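Local coordinates for protein cysteine hydrolase (Vibrio cholerae, PDB 6V98) that probably acts as a cysteine hydrolase toxin, an effector delivered into rival cells by the type VI secretion system, at residues Glu125-Leu130 / Asp158-Met163; Gln184-Asp189 / Leu199-Glu203. One frame throughout, in Å; residues are numbered along the deposited sequence.

Overall arrangement
Contact 1 precedes contact 2 along the chain, and both are built on one seven-stranded antiparallel sheet, the first packed on its face, the second within its strands. In contact 1, helices 123-134 and 154-162 pack together, with A126 and L159 resting on strand 44-50. Contact 2 lies at one edge of the sheet, where strands 188-193 and 198-202 form a hairpin whose second strand is outermost; helix 176-184 runs into it. The centres of contact 1 and contact 2 are 21 Å apart, their nearest atoms about 8 Å. C152, found as S-dimethylarsinoyl-cysteine, shortly precedes helix 154-162. Contact 1 joins two helices of a fold consistent with clan CA peptidases, while contact 2 ties the C-terminus to calcium.

Contact 1: Glu125-Leu130 / Asp158-Met163; sequences EADSWL and DLADAM
This is a helix-helix packing on the face of the antiparallel sheet, within the TseH-like fold of the peptidase CA clan. Segments 125-130 and 158-162 are regular alpha-helix; their axes approach to 10.5 Å and run at 138°, closer to antiparallel than parallel, and A126 and M163 are nearest, CA to CA 6.9 Å. W129 (chi1 t, chi2 99°) fills the gap with its indole. L159 CA sits over the six-membered ring, 3.9 Å from the centroid and 12° off the normal, a CH-pi contact, while W129 NE1 lies 3.6 Å from A162 CB. L159 (chi1 t, chi2 p) sends CD1 to W129 CE3 at 3.5 Å and CD2 to L130 CD2 at 4.0 Å; beneath, L159 and A126 meet V47 and L49 of strand 44-50. M163 folds back as m, m with chi3 101°, bringing CE to 4.2 Å from W129 CB and SD to 3.6 Å from A126 CB.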
ATOM      1  N   GLU A 125      11.212   4.531 -10.084  1.00 21.69           N
ATOM      2  CA  GLU A 125      11.940   4.507  -8.819  1.00 25.51           C
ATOM      3  C   GLU A 125      11.195   3.706  -7.758  1.00 25.88           C
ATOM      4  O   GLU A 125      11.813   2.976  -6.972  1.00 23.50           O
ATOM      5  CB  GLU A 125      12.181   5.926  -8.328  1.00 25.22           C
ATOM      6  CG  GLU A 125      13.141   6.733  -9.199  1.00 25.48           C
ATOM      7  CD  GLU A 125      12.466   7.444 -10.355  1.00 34.00           C
ATOM      8  OE1 GLU A 125      13.177   8.173 -11.080  1.00 35.79           O
ATOM      9  OE2 GLU A 125      11.238   7.274 -10.544  1.00 27.42           O
ATOM     10  N   ALA A 126       9.870   3.857  -7.697  1.00 22.15           N
ATOM     11  CA  ALA A 126       9.091   3.093  -6.725  1.00 24.74           C
ATOM     12  C   ALA A 126       9.124   1.607  -7.047  1.00 24.03           C
ATOM     13  O   ALA A 126       9.277   0.768  -6.146  1.00 22.06           O
ATOM     14  CB  ALA A 126       7.646   3.594  -6.699  1.00 24.43           C
ATOM     15  N   ASP A 127       8.957   1.265  -8.325  1.00 24.95           N
ATOM     16  CA  ASP A 127       9.014  -0.136  -8.732  1.00 27.92           C
ATOM     17  C   ASP A 127      10.369  -0.741  -8.402  1.00 25.01           C
ATOM     18  O   ASP A 127      10.454  -1.865  -7.887  1.00 26.50           O
ATOM     19  CB  ASP A 127       8.717  -0.252 -10.227  1.00 27.89           C
ATOM     20  CG  ASP A 127       8.450  -1.673 -10.653  1.00 35.73           C
ATOM     21  OD1 ASP A 127       7.426  -2.230 -10.211  1.00 31.55           O
ATOM     22  OD2 ASP A 127       9.262  -2.226 -11.425  1.00 42.00           O
ATOM     23  N   SER A 128      11.440   0.003  -8.669  1.00 24.41           N
ATOM     24  CA  SER A 128      12.781  -0.475  -8.337  1.00 25.97           C
ATOM     25  C   SER A 128      12.969  -0.649  -6.830  1.00 27.83           C
ATOM     26  O   SER A 128      13.590  -1.624  -6.380  1.00 24.25           O
ATOM     27  CB  SER A 128      13.820   0.497  -8.900  1.00 26.94           C
ATOM     28  OG  SER A 128      15.130   0.038  -8.595  1.00 41.36           O
ATOM     29  N   TRP A 129      12.455   0.291  -6.033  1.00 25.58           N
ATOM     30  CA  TRP A 129      12.599   0.201  -4.578  1.00 23.43           C
ATOM     31  C   TRP A 129      11.856  -1.013  -4.026  1.00 26.88           C
ATOM     32  O   TRP A 129      12.397  -1.764  -3.203  1.00 23.64           O
ATOM     33  CB  TRP A 129      12.098   1.502  -3.941  1.00 21.35           C
ATOM     34  CG  TRP A 129      12.345   1.716  -2.460  1.00 22.76           C
ATOM     35  CD1 TRP A 129      13.339   2.461  -1.900  1.00 26.15           C
ATOM     36  CD2 TRP A 129      11.538   1.242  -1.375  1.00 23.26           C
ATOM     37  NE1 TRP A 129      13.213   2.470  -0.534  1.00 26.51           N
ATOM     38  CE2 TRP A 129      12.119   1.723  -0.184  1.00 25.04           C
ATOM     39  CE3 TRP A 129      10.394   0.443  -1.297  1.00 23.12           C
ATOM     40  CZ2 TRP A 129      11.591   1.438   1.073  1.00 28.74           C
ATOM     41  CZ3 TRP A 129       9.860   0.164  -0.046  1.00 23.65           C
ATOM     42  CH2 TRP A 129      10.456   0.660   1.122  1.00 23.18           C
ATOM     43  N   LEU A 130      10.622  -1.229  -4.489  1.00 25.17           N
ATOM     44  CA  LEU A 130       9.825  -2.367  -4.036  1.00 24.38           C
ATOM     45  C   LEU A 130      10.457  -3.694  -4.448  1.00 24.09           C
ATOM     46  O   LEU A 130      10.539  -4.627  -3.637  1.00 24.11           O
ATOM     47  CB  LEU A 130       8.404  -2.234  -4.587  1.00 20.15           C
ATOM     48  CG  LEU A 130       7.678  -1.058  -3.929  1.00 21.35           C
ATOM     49  CD1 LEU A 130       6.511  -0.584  -4.819  1.00 27.04           C
ATOM     50  CD2 LEU A 130       7.194  -1.433  -2.535  1.00 23.40           C
ATOM     51  N   ASP A 158       8.042   4.168   4.602  1.00 23.65           N
ATOM     52  CA  ASP A 158       9.420   4.227   4.131  1.00 22.83           C
ATOM     53  C   ASP A 158       9.479   4.387   2.617  1.00 24.25           C
ATOM     54  O   ASP A 158      10.332   5.118   2.098  1.00 24.39           O
ATOM     55  CB  ASP A 158      10.182   2.971   4.572  1.00 23.01           C
ATOM     56  CG  ASP A 158      10.451   2.935   6.085  1.00 29.54           C
ATOM     57  OD1 ASP A 158      10.197   3.939   6.787  1.00 32.45           O
ATOM     58  OD2 ASP A 158      10.907   1.888   6.572  1.00 31.43           O
ATOM     59  N   LEU A 159       8.568   3.731   1.890  1.00 21.34           N
ATOM     60  CA  LEU A 159       8.507   3.923   0.440  1.00 22.38           C
ATOM     61  C   LEU A 159       8.173   5.368   0.096  1.00 22.13           C
ATOM     62  O   LEU A 159       8.815   5.987  -0.764  1.00 22.69           O
ATOM     63  CB  LEU A 159       7.460   2.989  -0.178  1.00 21.43           C
ATOM     64  CG  LEU A 159       7.139   3.205  -1.661  1.00 23.37           C
ATOM     65  CD1 LEU A 159       8.332   2.939  -2.551  1.00 25.89           C
ATOM     66  CD2 LEU A 159       5.966   2.323  -2.056  1.00 21.91           C
ATOM     67  N   ALA A 160       7.133   5.910   0.731  1.00 23.50           N
ATOM     68  CA  ALA A 160       6.710   7.267   0.409  1.00 24.24           C
ATOM     69  C   ALA A 160       7.795   8.262   0.776  1.00 24.59           C
ATOM     70  O   ALA A 160       8.098   9.178  -0.002  1.00 24.70           O
ATOM     71  CB  ALA A 160       5.397   7.587   1.126  1.00 25.28           C
ATOM     72  N   ASP A 161       8.434   8.063   1.935  1.00 22.89           N
ATOM     73  CA  ASP A 161       9.592   8.877   2.303  1.00 27.48           C
ATOM     74  C   ASP A 161      10.666   8.808   1.223  1.00 29.46           C
ATOM     75  O   ASP A 161      11.237   9.831   0.825  1.00 28.72           O
ATOM     76  CB  ASP A 161      10.171   8.405   3.642  1.00 58.41           C
ATOM     77  CG  ASP A 161       9.734   9.269   4.828  1.00 75.80           C
ATOM     78  OD1 ASP A 161      10.074  10.475   4.862  1.00 78.11           O
ATOM     79  OD2 ASP A 161       9.061   8.730   5.732  1.00 75.52           O
ATOM     80  N   ALA A 162      10.956   7.593   0.742  1.00 25.31           N
ATOM     81  CA  ALA A 162      12.015   7.403  -0.242  1.00 26.63           C
ATOM     82  C   ALA A 162      11.672   8.065  -1.570  1.00 25.43           C
ATOM     83  O   ALA A 162      12.580   8.458  -2.313  1.00 32.67           O
ATOM     84  CB  ALA A 162      12.291   5.908  -0.440  1.00 26.00           C
ATOM     85  N   MET A 163      10.387   8.214  -1.881  1.00 25.96           N
ATOM     86  CA  MET A 163       9.993   8.854  -3.127  1.00 27.86           C
ATOM     87  C   MET A 163      10.042  10.376  -3.035  1.00 34.16           C
ATOM     88  O   MET A 163       9.751  11.050  -4.030  1.00 35.01           O
ATOM     89  CB  MET A 163       8.583   8.408  -3.542  1.00 26.05           C
ATOM     90  CG  MET A 163       8.405   6.907  -3.827  1.00 30.20           C
ATOM     91  SD  MET A 163       9.485   6.250  -5.125  1.00 28.44           S
ATOM     92  CE  MET A 163      10.729   5.475  -4.086  1.00 26.82           C
TER

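Contact 2: Gln184-Asp189 / Leu199-Glu203; sequences QLSEID and LTVSE. With CA (calcium ion), chain C; CA (calcium ion), chain B.
Q184, with near-helical backbone angles (phi/psi -67/-20), serves two calcium ions 7.9 Å apart. Its backbone O binds the chain C ion at 2.3 Å, and its side chain (m, t) reaches the chain B ion with OE1 at 2.4 Å, beside E181; NE2 bonds to G115 O and to water 1, itself on the chain B ion. L185 O has a weak 3.1 Å bond to water 2, a ligand of the chain C ion. After S186 the chain straightens, and E187 (phi/psi -140/167) turns its O to the chain C ion at 2.3 Å. I188 lays CG2 3.6 Å from V201 CG1. D189, in an extended conformation, forms an antiparallel hydrogen-bonded pair with S202, CA-CA 5.1 Å, through D189 N to S202 O (2.9 Å) and S202 N to D189 O (3.0 Å), and V201 CA adds a CA-H...O contact to D189 O at 3.3 Å. D189 CB and S202 OG, on the same face, are 3.5 Å apart. D189 OD1 binds the chain C ion at 2.4 Å, while OD2 accepts from water 3 (2.7 Å), a ligand of the chain B ion. E203, the last residue, closes the chain C site with its O at 2.1 Å. The chain C calcium sits at the open end of a beta hairpin, held by main-chain oxygens of Q184, E187 and E203 with D189 OD1 and water 2.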
ATOM      1  N   GLN A 184      -4.310  11.092   6.241  1.00 27.17           N
ATOM      2  CA  GLN A 184      -5.419  11.667   5.488  1.00 25.78           C
ATOM      3  C   GLN A 184      -5.647  13.133   5.824  1.00 26.80           C
ATOM      4  O   GLN A 184      -6.274  13.842   5.032  1.00 29.23           O
ATOM      5  CB  GLN A 184      -6.705  10.879   5.756  1.00 26.83           C
ATOM      6  CG  GLN A 184      -6.782   9.520   5.035  1.00 23.71           C
ATOM      7  CD  GLN A 184      -8.073   8.777   5.326  1.00 24.97           C
ATOM      8  OE1 GLN A 184      -8.790   9.104   6.270  1.00 28.90           O
ATOM      9  NE2 GLN A 184      -8.370   7.763   4.516  1.00 23.76           N
ATOM     10  N   LEU A 185      -5.166  13.606   6.975  1.00 27.03           N
ATOM     11  CA  LEU A 185      -5.364  15.017   7.315  1.00 33.48           C
ATOM     12  C   LEU A 185      -4.703  15.964   6.320  1.00 32.45           C
ATOM     13  O   LEU A 185      -5.124  17.122   6.213  1.00 32.60           O
ATOM     14  CB  LEU A 185      -4.827  15.299   8.715  1.00 37.55           C
ATOM     15  CG  LEU A 185      -5.549  14.565   9.837  1.00 39.03           C
ATOM     16  CD1 LEU A 185      -4.954  14.946  11.178  1.00 47.43           C
ATOM     17  CD2 LEU A 185      -7.025  14.922   9.787  1.00 39.82           C
ATOM     18  N   SER A 186      -3.676  15.513   5.595  1.00 31.46           N
ATOM     19  CA  SER A 186      -2.948  16.373   4.667  1.00 40.16           C
ATOM     20  C   SER A 186      -2.943  15.856   3.233  1.00 37.94           C
ATOM     21  O   SER A 186      -2.204  16.394   2.401  1.00 31.49           O
ATOM     22  CB  SER A 186      -1.503  16.564   5.141  1.00 45.11           C
ATOM     23  OG  SER A 186      -0.931  15.325   5.537  1.00 50.82           O
ATOM     24  N   GLU A 187      -3.736  14.834   2.911  1.00 27.11           N
ATOM     25  CA  GLU A 187      -3.748  14.282   1.562  1.00 27.04           C
ATOM     26  C   GLU A 187      -5.177  13.959   1.162  1.00 27.34           C
ATOM     27  O   GLU A 187      -6.087  13.942   1.994  1.00 27.92           O
ATOM     28  CB  GLU A 187      -2.904  13.001   1.445  1.00 31.63           C
ATOM     29  CG  GLU A 187      -1.523  13.065   2.051  1.00 29.08           C
ATOM     30  CD  GLU A 187      -0.548  13.855   1.199  1.00 33.76           C
ATOM     31  OE1 GLU A 187      -0.880  14.152   0.031  1.00 31.47           O
ATOM     32  OE2 GLU A 187       0.545  14.173   1.700  1.00 34.56           O
ATOM     33  N   ILE A 188      -5.353  13.705  -0.137  1.00 29.66           N
ATOM     34  CA  ILE A 188      -6.629  13.239  -0.681  1.00 27.91           C
ATOM     35  C   ILE A 188      -6.996  11.909  -0.037  1.00 27.64           C
ATOM     36  O   ILE A 188      -6.164  11.002   0.041  1.00 26.55           O
ATOM     37  CB  ILE A 188      -6.513  13.104  -2.207  1.00 30.00           C
ATOM     38  CG1 ILE A 188      -6.288  14.478  -2.855  1.00 33.03           C
ATOM     39  CG2 ILE A 188      -7.720  12.389  -2.801  1.00 25.96           C
ATOM     40  CD1 ILE A 188      -7.514  15.374  -2.806  1.00 39.86           C
ATOM     41  N   ASP A 189      -8.254  11.781   0.406  1.00 25.87           N
ATOM     42  CA  ASP A 189      -8.755  10.571   1.058  1.00 27.84           C
ATOM     43  C   ASP A 189      -9.331   9.593   0.048  1.00 26.56           C
ATOM     44  O   ASP A 189     -10.009   9.988  -0.900  1.00 28.99           O
ATOM     45  CB  ASP A 189      -9.871  10.895   2.051  1.00 31.42           C
ATOM     46  CG  ASP A 189      -9.371  11.499   3.329  1.00 32.35           C
ATOM     47  OD1 ASP A 189      -8.354  12.219   3.293  1.00 39.34           O
ATOM     48  OD2 ASP A 189     -10.024  11.258   4.372  1.00 34.68           O
ATOM     49  N   LEU A 199     -16.758   3.207  -3.865  1.00 31.44           N
ATOM     50  CA  LEU A 199     -15.560   4.001  -3.667  1.00 28.14           C
ATOM     51  C   LEU A 199     -15.968   5.454  -3.479  1.00 29.30           C
ATOM     52  O   LEU A 199     -16.866   5.952  -4.166  1.00 30.30           O
ATOM     53  CB  LEU A 199     -14.655   3.842  -4.889  1.00 30.60           C
ATOM     54  CG  LEU A 199     -13.335   4.498  -5.236  1.00 44.65           C
ATOM     55  CD1 LEU A 199     -12.814   3.748  -6.448  1.00 38.59           C
ATOM     56  CD2 LEU A 199     -13.522   5.955  -5.574  1.00 47.46           C
ATOM     57  N   THR A 200     -15.309   6.134  -2.551  1.00 29.05           N
ATOM     58  CA  THR A 200     -15.506   7.556  -2.333  1.00 26.94           C
ATOM     59  C   THR A 200     -14.133   8.194  -2.228  1.00 31.65           C
ATOM     60  O   THR A 200     -13.310   7.759  -1.418  1.00 29.73           O
ATOM     61  CB  THR A 200     -16.319   7.817  -1.062  1.00 37.50           C
ATOM     62  OG1 THR A 200     -17.562   7.103  -1.128  1.00 40.05           O
ATOM     63  CG2 THR A 200     -16.619   9.291  -0.919  1.00 42.42           C
ATOM     64  N   VAL A 201     -13.872   9.194  -3.057  1.00 30.34           N
ATOM     65  CA  VAL A 201     -12.649   9.977  -2.946  1.00 27.44           C
ATOM     66  C   VAL A 201     -13.048  11.351  -2.435  1.00 29.15           C
ATOM     67  O   VAL A 201     -14.075  11.902  -2.853  1.00 32.60           O
ATOM     68  CB  VAL A 201     -11.889  10.065  -4.288  1.00 36.43           C
ATOM     69  CG1 VAL A 201     -10.805  11.122  -4.222  1.00 38.80           C
ATOM     70  CG2 VAL A 201     -11.273   8.720  -4.652  1.00 34.14           C
ATOM     71  N   SER A 202     -12.289  11.879  -1.483  1.00 25.09           N
ATOM     72  CA  SER A 202     -12.696  13.141  -0.889  1.00 27.52           C
ATOM     73  C   SER A 202     -11.464  13.923  -0.475  1.00 30.86           C
ATOM     74  O   SER A 202     -10.325  13.460  -0.604  1.00 27.69           O
ATOM     75  CB  SER A 202     -13.646  12.914   0.290  1.00 33.30           C
ATOM     76  OG  SER A 202     -13.018  12.181   1.325  1.00 30.39           O
ATOM     77  N   GLU A 203     -11.698  15.121   0.029  1.00 36.91           N
ATOM     78  CA  GLU A 203     -10.590  15.920   0.493  1.00 40.15           C
ATOM     79  C   GLU A 203      -9.864  15.206   1.629  1.00 40.12           C
ATOM     80  O   GLU A 203      -8.664  15.415   1.781  1.00 44.34           O
ATOM     81  CB  GLU A 203     -11.057  17.293   0.947  1.00 40.94           C
ATOM     82  CG  GLU A 203      -9.921  18.294   1.028  1.00 58.88           C
ATOM     83  CD  GLU A 203      -9.759  18.847   2.421  1.00 71.33           C
ATOM     84  OE1 GLU A 203     -10.588  18.500   3.287  1.00 76.22           O
ATOM     85  OE2 GLU A 203      -8.803  19.619   2.653  1.00 76.86           O
TER
HETATM   86 CA    CA C 302      -7.809  14.494   3.464  1.00 28.92          CA
HETATM   87 CA    CA B 301     -10.815   8.313   7.308  1.00 31.75          CA
HETATM   88  O   HOH W   1     -10.771   6.426   5.905  1.00 31.12           O
HETATM   89  O   HOH W   2      -7.012  16.670   3.798  1.00 37.58           O
HETATM   90  O   HOH W   3     -11.622   9.170   5.039  1.00 27.99           O
HETATM   91  O   HOH W   4     -11.440  10.858   7.824  1.00 40.44           O
HETATM   92  O   HOH W   5     -13.188   7.568   7.626  1.00 54.45           O